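Local atomic coordinates of MmeI (Methylophilus methylotrophus, PDB entry 5HR4), a protein that acts as a Type IIL restriction-modification enzyme on DNA and probably methylates the exocyclic amino group of adenine with S-adenosyl-L-methionine as methyl donor. Residues D361-C366 and A515-K520; L322-P327 and C582-F587; P327-E332 and L357-P362. All blocks are in the same frame, centred on the assembly; numbering follows the deposited sequence.

Interaction 1: D361-C366 and A515-K520; sequences DPACGC and AAWYPK. With SFG (sinefungin), chain H.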
loop_
_atom_site.group_PDB
_atom_site.type_symbol
_atom_site.label_atom_id
_atom_site.label_comp_id
_atom_site.label_asym_id
_atom_site.label_seq_id
_atom_site.Cartn_x
_atom_site.Cartn_y
_atom_site.Cartn_z
ATOM N N ASP A 361 15.970 -6.114 -2.015
ATOM C CA ASP A 361 14.754 -5.303 -1.935
ATOM C C ASP A 361 14.694 -4.286 -3.079
ATOM O O ASP A 361 15.294 -3.199 -2.981
ATOM C CB ASP A 361 14.684 -4.595 -0.576
ATOM C CG ASP A 361 13.353 -3.839 -0.344
ATOM O OD1 ASP A 361 12.537 -3.677 -1.293
ATOM O OD2 ASP A 361 13.137 -3.376 0.811
ATOM N N PRO A 362 13.932 -4.569 -4.161
ATOM C CA PRO A 362 13.991 -3.746 -5.378
ATOM C C PRO A 362 13.156 -2.473 -5.318
ATOM O O PRO A 362 12.682 -1.995 -6.353
ATOM C CB PRO A 362 13.448 -4.688 -6.464
ATOM C CG PRO A 362 12.827 -5.889 -5.715
ATOM C CD PRO A 362 12.893 -5.606 -4.251
ATOM N N ALA A 363 12.972 -1.927 -4.115
ATOM C CA ALA A 363 12.258 -0.678 -3.869
ATOM C C ALA A 363 12.450 -0.339 -2.394
ATOM O O ALA A 363 11.492 -0.023 -1.683
ATOM C CB ALA A 363 10.776 -0.811 -4.241
ATOM N N CYS A 364 13.698 -0.399 -1.934
ATOM C CA CYS A 364 13.985 -0.647 -0.532
ATOM C C CYS A 364 13.705 0.535 0.392
ATOM O O CYS A 364 13.773 0.352 1.612
ATOM C CB CYS A 364 15.444 -1.082 -0.383
ATOM S SG CYS A 364 16.599 0.248 -0.640
ATOM N N GLY A 365 13.413 1.721 -0.127
ATOM C CA GLY A 365 13.167 2.844 0.770
ATOM C C GLY A 365 14.381 3.151 1.627
ATOM O O GLY A 365 15.512 3.189 1.139
ATOM N N CYS A 366 14.170 3.369 2.926
ATOM C CA CYS A 366 15.272 3.627 3.848
ATOM C C CYS A 366 15.918 2.342 4.365
ATOM O O CYS A 366 16.735 2.398 5.294
ATOM C CB CYS A 366 14.794 4.480 5.031
ATOM S SG CYS A 366 13.800 3.561 6.289
ATOM N N ALA A 515 1.983 -3.220 -9.359
ATOM C CA ALA A 515 1.955 -4.433 -10.167
ATOM C C ALA A 515 3.236 -4.599 -10.967
ATOM O O ALA A 515 3.728 -5.716 -11.113
ATOM C CB ALA A 515 0.743 -4.426 -11.090
ATOM N N ALA A 516 3.828 -3.491 -11.425
ATOM C CA ALA A 516 5.049 -3.536 -12.233
ATOM C C ALA A 516 6.167 -4.390 -11.622
ATOM O O ALA A 516 6.910 -5.052 -12.352
ATOM C CB ALA A 516 5.555 -2.120 -12.466
ATOM N N TRP A 517 6.337 -4.374 -10.301
ATOM C CA TRP A 517 7.445 -5.154 -9.740
ATOM C C TRP A 517 7.245 -6.662 -9.878
ATOM O O TRP A 517 8.226 -7.404 -9.789
ATOM C CB TRP A 517 7.683 -4.818 -8.262
ATOM C CG TRP A 517 8.514 -3.593 -8.061
ATOM C CD1 TRP A 517 9.776 -3.529 -7.556
ATOM C CD2 TRP A 517 8.142 -2.251 -8.377
ATOM N NE1 TRP A 517 10.212 -2.226 -7.534
ATOM C CE2 TRP A 517 9.225 -1.423 -8.031
ATOM C CE3 TRP A 517 6.992 -1.669 -8.912
ATOM C CZ2 TRP A 517 9.192 -0.041 -8.199
ATOM C CZ3 TRP A 517 6.959 -0.293 -9.087
ATOM C CH2 TRP A 517 8.054 0.505 -8.734
ATOM N N TYR A 518 6.011 -7.131 -10.100
ATOM C CA TYR A 518 5.783 -8.574 -10.176
ATOM C C TYR A 518 6.347 -9.194 -11.450
ATOM O O TYR A 518 7.048 -10.219 -11.353
ATOM C CB TYR A 518 4.291 -8.875 -10.012
ATOM C CG TYR A 518 3.786 -8.750 -8.596
ATOM C CD1 TYR A 518 3.586 -7.500 -8.015
ATOM C CD2 TYR A 518 3.483 -9.880 -7.849
ATOM C CE1 TYR A 518 3.120 -7.377 -6.735
ATOM C CE2 TYR A 518 3.011 -9.774 -6.555
ATOM C CZ TYR A 518 2.836 -8.520 -6.004
ATOM O OH TYR A 518 2.367 -8.406 -4.723
ATOM N N PRO A 519 6.078 -8.676 -12.654
ATOM C CA PRO A 519 6.721 -9.258 -13.841
ATOM C C PRO A 519 8.226 -9.096 -13.827
ATOM O O PRO A 519 8.936 -9.985 -14.314
ATOM C CB PRO A 519 6.090 -8.478 -15.004
ATOM C CG PRO A 519 4.830 -7.952 -14.460
ATOM C CD PRO A 519 5.118 -7.630 -13.034
ATOM N N LYS A 520 8.732 -7.978 -13.296
ATOM C CA LYS A 520 10.172 -7.812 -13.121
ATOM C C LYS A 520 10.751 -8.984 -12.348
ATOM O O LYS A 520 11.547 -9.760 -12.886
ATOM C CB LYS A 520 10.472 -6.488 -12.415
ATOM C CG LYS A 520 10.691 -5.350 -13.366
ATOM C CD LYS A 520 11.921 -5.603 -14.218
ATOM C CE LYS A 520 12.624 -4.319 -14.605
ATOM N NZ LYS A 520 13.800 -4.589 -15.494
HETATM N N SFG H . 10.141 -0.457 2.536
HETATM C CA SFG H . 10.692 0.870 2.708
HETATM C C SFG H . 10.825 1.108 4.201
HETATM O O SFG H . 10.455 0.207 4.986
HETATM O OXT SFG H . 11.301 2.176 4.654
HETATM C CB SFG H . 9.765 1.912 2.091
HETATM C CG SFG H . 9.530 1.529 0.638
HETATM C CD SFG H . 8.409 2.418 0.148
HETATM N NE SFG H . 7.169 1.810 0.590
HETATM C "C5'" SFG H . 8.436 2.583 -1.380
HETATM C "C4'" SFG H . 9.800 3.105 -1.947
HETATM O "O4'" SFG H . 9.840 2.872 -3.228
HETATM C "C3'" SFG H . 9.979 4.631 -1.848
HETATM O "O3'" SFG H . 10.995 4.865 -0.983
HETATM C "C2'" SFG H . 10.305 5.125 -3.288
HETATM O "O2'" SFG H . 11.407 6.128 -3.293
HETATM C "C1'" SFG H . 10.703 4.056 -3.899
HETATM N N9 SFG H . 10.351 4.019 -5.284
HETATM C C8 SFG H . 9.234 4.451 -5.865
HETATM N N7 SFG H . 9.305 4.172 -7.168
HETATM C C5 SFG H . 10.468 3.559 -7.387
HETATM C C6 SFG H . 11.029 3.079 -8.545
HETATM N N6 SFG H . 10.571 3.051 -9.913
HETATM N N1 SFG H . 12.222 2.496 -8.533
HETATM C C2 SFG H . 12.884 2.377 -7.357
HETATM N N3 SFG H . 12.331 2.857 -6.212
HETATM C C4 SFG H . 11.116 3.451 -6.227
#
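W517 meets the loop 361-366 through its indole N-H, which donates a hydrogen bond to the backbone carbonyl of P362 (W517 NE1 to P362 O 2.7 Å, N-H...O 158°). The loop follows strand 359-361 and has the DPxCGxG form of methyltransferase motif I, the turn that holds the cofactor, whose place is taken here by sinefungin. The acceptor lies in the indole plane, but the donor stands 47° out of the carbonyl plane and does not follow a lone pair. Carbon contacts accompany the bond: P362 CB is 4.0 Å from W517 CD1, and A363 CB lies obliquely to the ring, 4.1 Å from W517 CE2. The benzo edge of the same indole borders the adenine, with C6 of sinefungin near the ring plane, 3.6 Å from W517 CZ2, so one ring ties down the loop and lines the pocket. Further along the loop, C364 O lies 3.3 Å from sinefungin CA, and G365 CA lies 3.4 Å from its O3'. In the second shell, L462 and F535 pack on W517, and D361 OD1 takes a weak bond from A363 N. E413 serves both parties: OE1 weakly bonds G365 N, while OE2 is hydrogen-bonded to sinefungin.

Interaction 2: L322-P327 and C582-F587; sequences LKLIKP and CVIIGF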
loop_
_atom_site.group_PDB
_atom_site.type_symbol
_atom_site.label_atom_id
_atom_site.label_comp_id
_atom_site.label_asym_id
_atom_site.label_seq_id
_atom_site.Cartn_x
_atom_site.Cartn_y
_atom_site.Cartn_z
ATOM N N LEU A 322 8.056 -8.301 9.730
ATOM C CA LEU A 322 8.120 -9.613 10.381
ATOM C C LEU A 322 7.043 -10.560 9.848
ATOM O O LEU A 322 7.312 -11.750 9.662
ATOM C CB LEU A 322 8.043 -9.462 11.902
ATOM C CG LEU A 322 9.317 -8.807 12.470
ATOM C CD1 LEU A 322 9.202 -8.271 13.915
ATOM C CD2 LEU A 322 10.462 -9.785 12.368
ATOM N N LYS A 323 5.830 -10.064 9.547
ATOM C CA LYS A 323 4.847 -10.965 8.936
ATOM C C LYS A 323 5.290 -11.421 7.556
ATOM O O LYS A 323 4.759 -12.409 7.035
ATOM C CB LYS A 323 3.452 -10.336 8.764
ATOM C CG LYS A 323 3.109 -9.165 9.618
ATOM C CD LYS A 323 2.049 -8.334 8.922
ATOM C CE LYS A 323 0.854 -8.081 9.818
ATOM N NZ LYS A 323 -0.126 -7.209 9.129
ATOM N N LEU A 324 6.219 -10.697 6.930
ATOM C CA LEU A 324 6.658 -11.072 5.598
ATOM C C LEU A 324 7.911 -11.951 5.619
ATOM O O LEU A 324 7.977 -12.950 4.889
ATOM C CB LEU A 324 6.879 -9.811 4.766
ATOM C CG LEU A 324 7.205 -9.971 3.286
ATOM C CD1 LEU A 324 6.797 -8.705 2.633
ATOM C CD2 LEU A 324 8.694 -10.215 3.038
ATOM N N ILE A 325 8.905 -11.631 6.454
ATOM C CA ILE A 325 10.114 -12.451 6.450
ATOM C C ILE A 325 9.992 -13.733 7.277
ATOM O O ILE A 325 10.790 -14.660 7.067
ATOM C CB ILE A 325 11.344 -11.654 6.924
ATOM C CG1 ILE A 325 11.211 -11.273 8.400
ATOM C CG2 ILE A 325 11.579 -10.417 6.022
ATOM C CD1 ILE A 325 12.364 -10.444 8.939
ATOM N N LYS A 326 9.052 -13.835 8.219
ATOM C CA LYS A 326 8.964 -15.090 8.974
ATOM C C LYS A 326 8.571 -16.250 8.072
ATOM O O LYS A 326 9.310 -17.250 8.036
ATOM C CB LYS A 326 8.002 -14.962 10.165
ATOM C CG LYS A 326 8.531 -14.158 11.360
ATOM C CD LYS A 326 7.386 -13.815 12.334
ATOM C CE LYS A 326 7.449 -14.633 13.626
ATOM N NZ LYS A 326 7.557 -16.091 13.337
ATOM N N PRO A 327 7.478 -16.183 7.300
ATOM C CA PRO A 327 7.213 -17.256 6.331
ATOM C C PRO A 327 8.222 -17.315 5.200
ATOM O O PRO A 327 8.482 -18.407 4.690
ATOM C CB PRO A 327 5.809 -16.927 5.796
ATOM C CG PRO A 327 5.281 -15.848 6.675
ATOM C CD PRO A 327 6.456 -15.123 7.218
ATOM N N CYS A 582 -3.933 -3.479 2.725
ATOM C CA CYS A 582 -2.792 -4.181 2.147
ATOM C C CYS A 582 -2.990 -5.687 2.051
ATOM O O CYS A 582 -3.876 -6.274 2.676
ATOM C CB CYS A 582 -1.532 -3.930 2.966
ATOM S SG CYS A 582 -1.057 -2.248 2.842
ATOM N N VAL A 583 -2.123 -6.302 1.251
ATOM C CA VAL A 583 -1.912 -7.737 1.220
ATOM C C VAL A 583 -0.407 -7.953 1.193
ATOM O O VAL A 583 0.371 -7.012 1.013
ATOM C CB VAL A 583 -2.583 -8.412 0.010
ATOM C CG1 VAL A 583 -4.087 -8.288 0.110
ATOM C CG2 VAL A 583 -2.093 -7.769 -1.273
ATOM N N ILE A 584 -0.003 -9.202 1.425
ATOM C CA ILE A 584 1.376 -9.653 1.256
ATOM C C ILE A 584 1.324 -10.910 0.410
ATOM O O ILE A 584 0.582 -11.840 0.733
ATOM C CB ILE A 584 2.079 -9.953 2.595
ATOM C CG1 ILE A 584 2.077 -8.733 3.513
ATOM C CG2 ILE A 584 3.505 -10.404 2.338
ATOM C CD1 ILE A 584 2.660 -8.995 4.885
ATOM N N ILE A 585 2.104 -10.949 -0.668
ATOM C CA ILE A 585 2.051 -12.051 -1.630
ATOM C C ILE A 585 3.426 -12.677 -1.717
ATOM O O ILE A 585 4.353 -12.091 -2.293
ATOM C CB ILE A 585 1.583 -11.592 -3.018
ATOM C CG1 ILE A 585 0.132 -11.088 -2.944
ATOM C CG2 ILE A 585 1.663 -12.753 -3.978
ATOM C CD1 ILE A 585 -0.344 -10.262 -4.161
ATOM N N GLY A 586 3.562 -13.889 -1.157
ATOM C CA GLY A 586 4.769 -14.676 -1.338
ATOM C C GLY A 586 4.647 -15.569 -2.560
ATOM O O GLY A 586 3.655 -16.289 -2.718
ATOM N N PHE A 587 5.660 -15.531 -3.424
ATOM C CA PHE A 587 5.552 -16.242 -4.692
ATOM C C PHE A 587 6.932 -16.683 -5.162
ATOM O O PHE A 587 7.965 -16.280 -4.626
ATOM C CB PHE A 587 4.854 -15.372 -5.757
ATOM C CG PHE A 587 5.618 -14.131 -6.104
ATOM C CD1 PHE A 587 5.581 -13.023 -5.272
ATOM C CD2 PHE A 587 6.410 -14.088 -7.233
ATOM C CE1 PHE A 587 6.299 -11.891 -5.565
ATOM C CE2 PHE A 587 7.125 -12.953 -7.540
ATOM C CZ PHE A 587 7.073 -11.851 -6.702
#
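I584 projects from strand 581-588 toward helix 318-340 and divides its two arms between consecutive helix residues, L324 and K323. Its chi1 of -57°, with CG2 anti to the backbone N and CG1 anti to the carbonyl carbon, turns CG2 to L324 and the CG1-CD1 arm to K323. The CG2 branch meets L324, approaching obliquely: I584 CG2 lies 3.7 Å from L324 CD1 and almost as close to L324 CG. L324 presents this branch point and methyl because its CG is anti to its own backbone N (chi1 -174°), which leads the isobutyl group past I584 CG2 toward strand 532-538. The longer arm crosses the lysine chain at about a right angle, with I584 CD1 4.1 Å from K323 CD. Here the lysine contributes only methylenes. Its chain bends at chi3, and the ammonium end is held elsewhere, with K323 NZ hydrogen-bonded to N320 OD1 and Y600 OH and the charge also set against the ring of F568.

The strand itself is the antiparallel one that class I methyltransferase folds insert between their fifth and sixth strands, here 532-538 and 560-569. L324 packs on A534 and V536 of the former and P327 on F563 of the latter, with K323 on I584 between, so the helix lies across three strands. H565 packs on I584, and F369 of helix 368-388 adds to the cover of L324. The CA atoms of L324 and I584 are 7.0 Å apart, and no hydrogen bond joins the two segments. The contact is therefore held by dispersion and by burial of hydrocarbon, with the lysine playing two roles: its aliphatic part belongs to the apolar interface between helix and sheet, while its charge is satisfied at the margin by polar and aromatic partners.

Interaction 3: P327-E332 and L357-P362; sequences PLFLDE and LTFFDP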
loop_
_atom_site.group_PDB
_atom_site.type_symbol
_atom_site.label_atom_id
_atom_site.label_comp_id
_atom_site.label_asym_id
_atom_site.label_seq_id
_atom_site.Cartn_x
_atom_site.Cartn_y
_atom_site.Cartn_z
ATOM N N PRO A 327 7.478 -16.183 7.300
ATOM C CA PRO A 327 7.213 -17.256 6.331
ATOM C C PRO A 327 8.222 -17.315 5.200
ATOM O O PRO A 327 8.482 -18.407 4.690
ATOM C CB PRO A 327 5.809 -16.927 5.796
ATOM C CG PRO A 327 5.281 -15.848 6.675
ATOM C CD PRO A 327 6.456 -15.123 7.218
ATOM N N LEU A 328 8.794 -16.192 4.767
ATOM C CA LEU A 328 9.664 -16.249 3.594
ATOM C C LEU A 328 10.902 -17.095 3.870
ATOM O O LEU A 328 11.237 -17.995 3.090
ATOM C CB LEU A 328 10.064 -14.846 3.135
ATOM C CG LEU A 328 10.694 -14.775 1.727
ATOM C CD1 LEU A 328 9.804 -15.446 0.664
ATOM C CD2 LEU A 328 11.046 -13.336 1.315
ATOM N N PHE A 329 11.591 -16.838 4.979
ATOM C CA PHE A 329 12.759 -17.660 5.277
ATOM C C PHE A 329 12.969 -17.886 6.767
ATOM O O PHE A 329 13.422 -18.964 7.157
ATOM C CB PHE A 329 14.027 -17.034 4.681
ATOM C CG PHE A 329 14.206 -15.594 5.036
ATOM C CD1 PHE A 329 13.694 -14.599 4.222
ATOM C CD2 PHE A 329 14.887 -15.230 6.181
ATOM C CE1 PHE A 329 13.842 -13.265 4.551
ATOM C CE2 PHE A 329 15.050 -13.904 6.512
ATOM C CZ PHE A 329 14.516 -12.914 5.693
ATOM N N LEU A 330 12.636 -16.890 7.597
ATOM C CA LEU A 330 13.186 -16.818 8.948
ATOM C C LEU A 330 12.725 -17.994 9.797
ATOM O O LEU A 330 13.552 -18.700 10.387
ATOM C CB LEU A 330 12.812 -15.483 9.600
ATOM C CG LEU A 330 13.404 -15.242 10.997
ATOM C CD1 LEU A 330 14.879 -15.481 10.994
ATOM C CD2 LEU A 330 13.100 -13.865 11.548
ATOM N N ASP A 331 11.414 -18.237 9.859
ATOM C CA ASP A 331 10.934 -19.360 10.654
ATOM C C ASP A 331 11.630 -20.659 10.254
ATOM O O ASP A 331 12.030 -21.447 11.122
ATOM C CB ASP A 331 9.418 -19.519 10.529
ATOM C CG ASP A 331 8.635 -18.411 11.246
ATOM O OD1 ASP A 331 9.236 -17.716 12.104
ATOM O OD2 ASP A 331 7.411 -18.240 10.959
ATOM N N GLU A 332 11.799 -20.910 8.949
ATOM C CA GLU A 332 12.431 -22.175 8.577
ATOM C C GLU A 332 13.871 -22.218 9.055
ATOM O O GLU A 332 14.364 -23.287 9.430
ATOM C CB GLU A 332 12.361 -22.433 7.072
ATOM N N LEU A 357 23.680 -16.378 2.208
ATOM C CA LEU A 357 22.333 -15.934 1.861
ATOM C C LEU A 357 22.348 -14.462 1.465
ATOM O O LEU A 357 22.950 -13.638 2.160
ATOM C CB LEU A 357 21.381 -16.130 3.039
ATOM C CG LEU A 357 20.924 -17.503 3.521
ATOM C CD1 LEU A 357 20.035 -17.287 4.730
ATOM C CD2 LEU A 357 20.153 -18.262 2.448
ATOM N N THR A 358 21.676 -14.125 0.368
ATOM C CA THR A 358 21.613 -12.742 -0.102
ATOM C C THR A 358 20.167 -12.262 -0.121
ATOM O O THR A 358 19.250 -13.031 -0.450
ATOM C CB THR A 358 22.241 -12.587 -1.497
ATOM O OG1 THR A 358 21.677 -13.548 -2.395
ATOM C CG2 THR A 358 23.728 -12.820 -1.441
ATOM N N PHE A 359 19.963 -10.990 0.241
ATOM C CA PHE A 359 18.634 -10.388 0.312
ATOM C C PHE A 359 18.557 -9.166 -0.597
ATOM O O PHE A 359 19.467 -8.335 -0.611
ATOM C CB PHE A 359 18.298 -10.019 1.758
ATOM C CG PHE A 359 18.378 -11.192 2.704
ATOM C CD1 PHE A 359 17.250 -11.957 2.985
ATOM C CD2 PHE A 359 19.587 -11.556 3.271
ATOM C CE1 PHE A 359 17.324 -13.038 3.813
ATOM C CE2 PHE A 359 19.657 -12.640 4.124
ATOM C CZ PHE A 359 18.522 -13.376 4.395
ATOM N N PHE A 360 17.448 -9.046 -1.327
ATOM C CA PHE A 360 17.328 -8.099 -2.436
ATOM C C PHE A 360 15.971 -7.398 -2.386
ATOM O O PHE A 360 14.943 -8.004 -2.715
ATOM C CB PHE A 360 17.514 -8.850 -3.756
ATOM C CG PHE A 360 17.655 -7.975 -4.957
ATOM C CD1 PHE A 360 17.746 -6.591 -4.840
ATOM C CD2 PHE A 360 17.709 -8.549 -6.220
ATOM C CE1 PHE A 360 17.857 -5.785 -5.967
ATOM C CE2 PHE A 360 17.825 -7.766 -7.348
ATOM C CZ PHE A 360 17.899 -6.370 -7.223
ATOM N N ASP A 361 15.970 -6.114 -2.015
ATOM C CA ASP A 361 14.754 -5.303 -1.935
ATOM C C ASP A 361 14.694 -4.286 -3.079
ATOM O O ASP A 361 15.294 -3.199 -2.981
ATOM C CB ASP A 361 14.684 -4.595 -0.576
ATOM C CG ASP A 361 13.353 -3.839 -0.344
ATOM O OD1 ASP A 361 12.537 -3.677 -1.293
ATOM O OD2 ASP A 361 13.137 -3.376 0.811
ATOM N N PRO A 362 13.932 -4.569 -4.161
ATOM C CA PRO A 362 13.991 -3.746 -5.378
ATOM C C PRO A 362 13.156 -2.473 -5.318
ATOM O O PRO A 362 12.682 -1.995 -6.353
ATOM C CB PRO A 362 13.448 -4.688 -6.464
ATOM C CG PRO A 362 12.827 -5.889 -5.715
ATOM C CD PRO A 362 12.893 -5.606 -4.251
#
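F329 and F359 are brought together by different first torsions. In F329, chi1 of 51° sets CG between the backbone N and the carbonyl carbon, and in F359, chi1 of -57° places CG anti to the carbonyl carbon. Both rings stand roughly perpendicular to their CA-CB-CG planes, and the two side chains approach from opposite directions, one from helix 318-340 and the other from strand 359-361.

They meet through one corner of F359. Its CE1 lies 3.4 Å over a face of the F329 ring, shifted toward the rim. The nearest atom below it is F329 CZ, and F329 CE1 and CE2 are each 3.6 Å from F359 CE1, so this carbon sits above the CG-CZ line of the F329 ring, near its CZ end. The ring planes are inclined at 56° with centroids 4.9 Å apart, an oblique pairing. Only carbon meets carbon, and both rings are buried; the contact has no hydrogen bond between its segments.

F329 belongs to a turn at 327-330 that is wider than a regular alpha turn, of pi type, within the kinked helix. F477 meets both rings, F409 lies nearly parallel to F359, and together they make an aromatic cluster. T373 of helix 368-388 also touches both phenylalanines, and L479 packs on F329. On the sheet side, F359 is backbone-bonded to Q408 and F410, while its neighbours T358 and F360 pair with F477 and L479. Strand 359-361 thus runs between strands 409-413 and 477-480 in the parallel part of the methyltransferase sheet, with helices 318-340 and 368-388 lying over the face from which F359 projects.

Interactions 2 and 3 join helix 318-340 to the methyltransferase sheet; interaction 1 lies at the loop leaving that sheet, by the cofactor pocket. Interactions 2 and 3 use consecutive helical turns, share P327 and have centres 10 Å apart; a salt bridge from K326 NZ to D331 OD1 (2.6 Å) connects them. Interactions 1 and 3 share D361 and P362, where strand 359-361 gives way to the cofactor loop. Interaction 1 also touches the strand of interaction 2, Y518 OH lying 3.3 Å from I585 CD1, on the side turned away from helix 318-340. Interaction 1 touches sinefungin directly, whereas the side chains of L324 and F359 are about 9 Å and 13 Å from it.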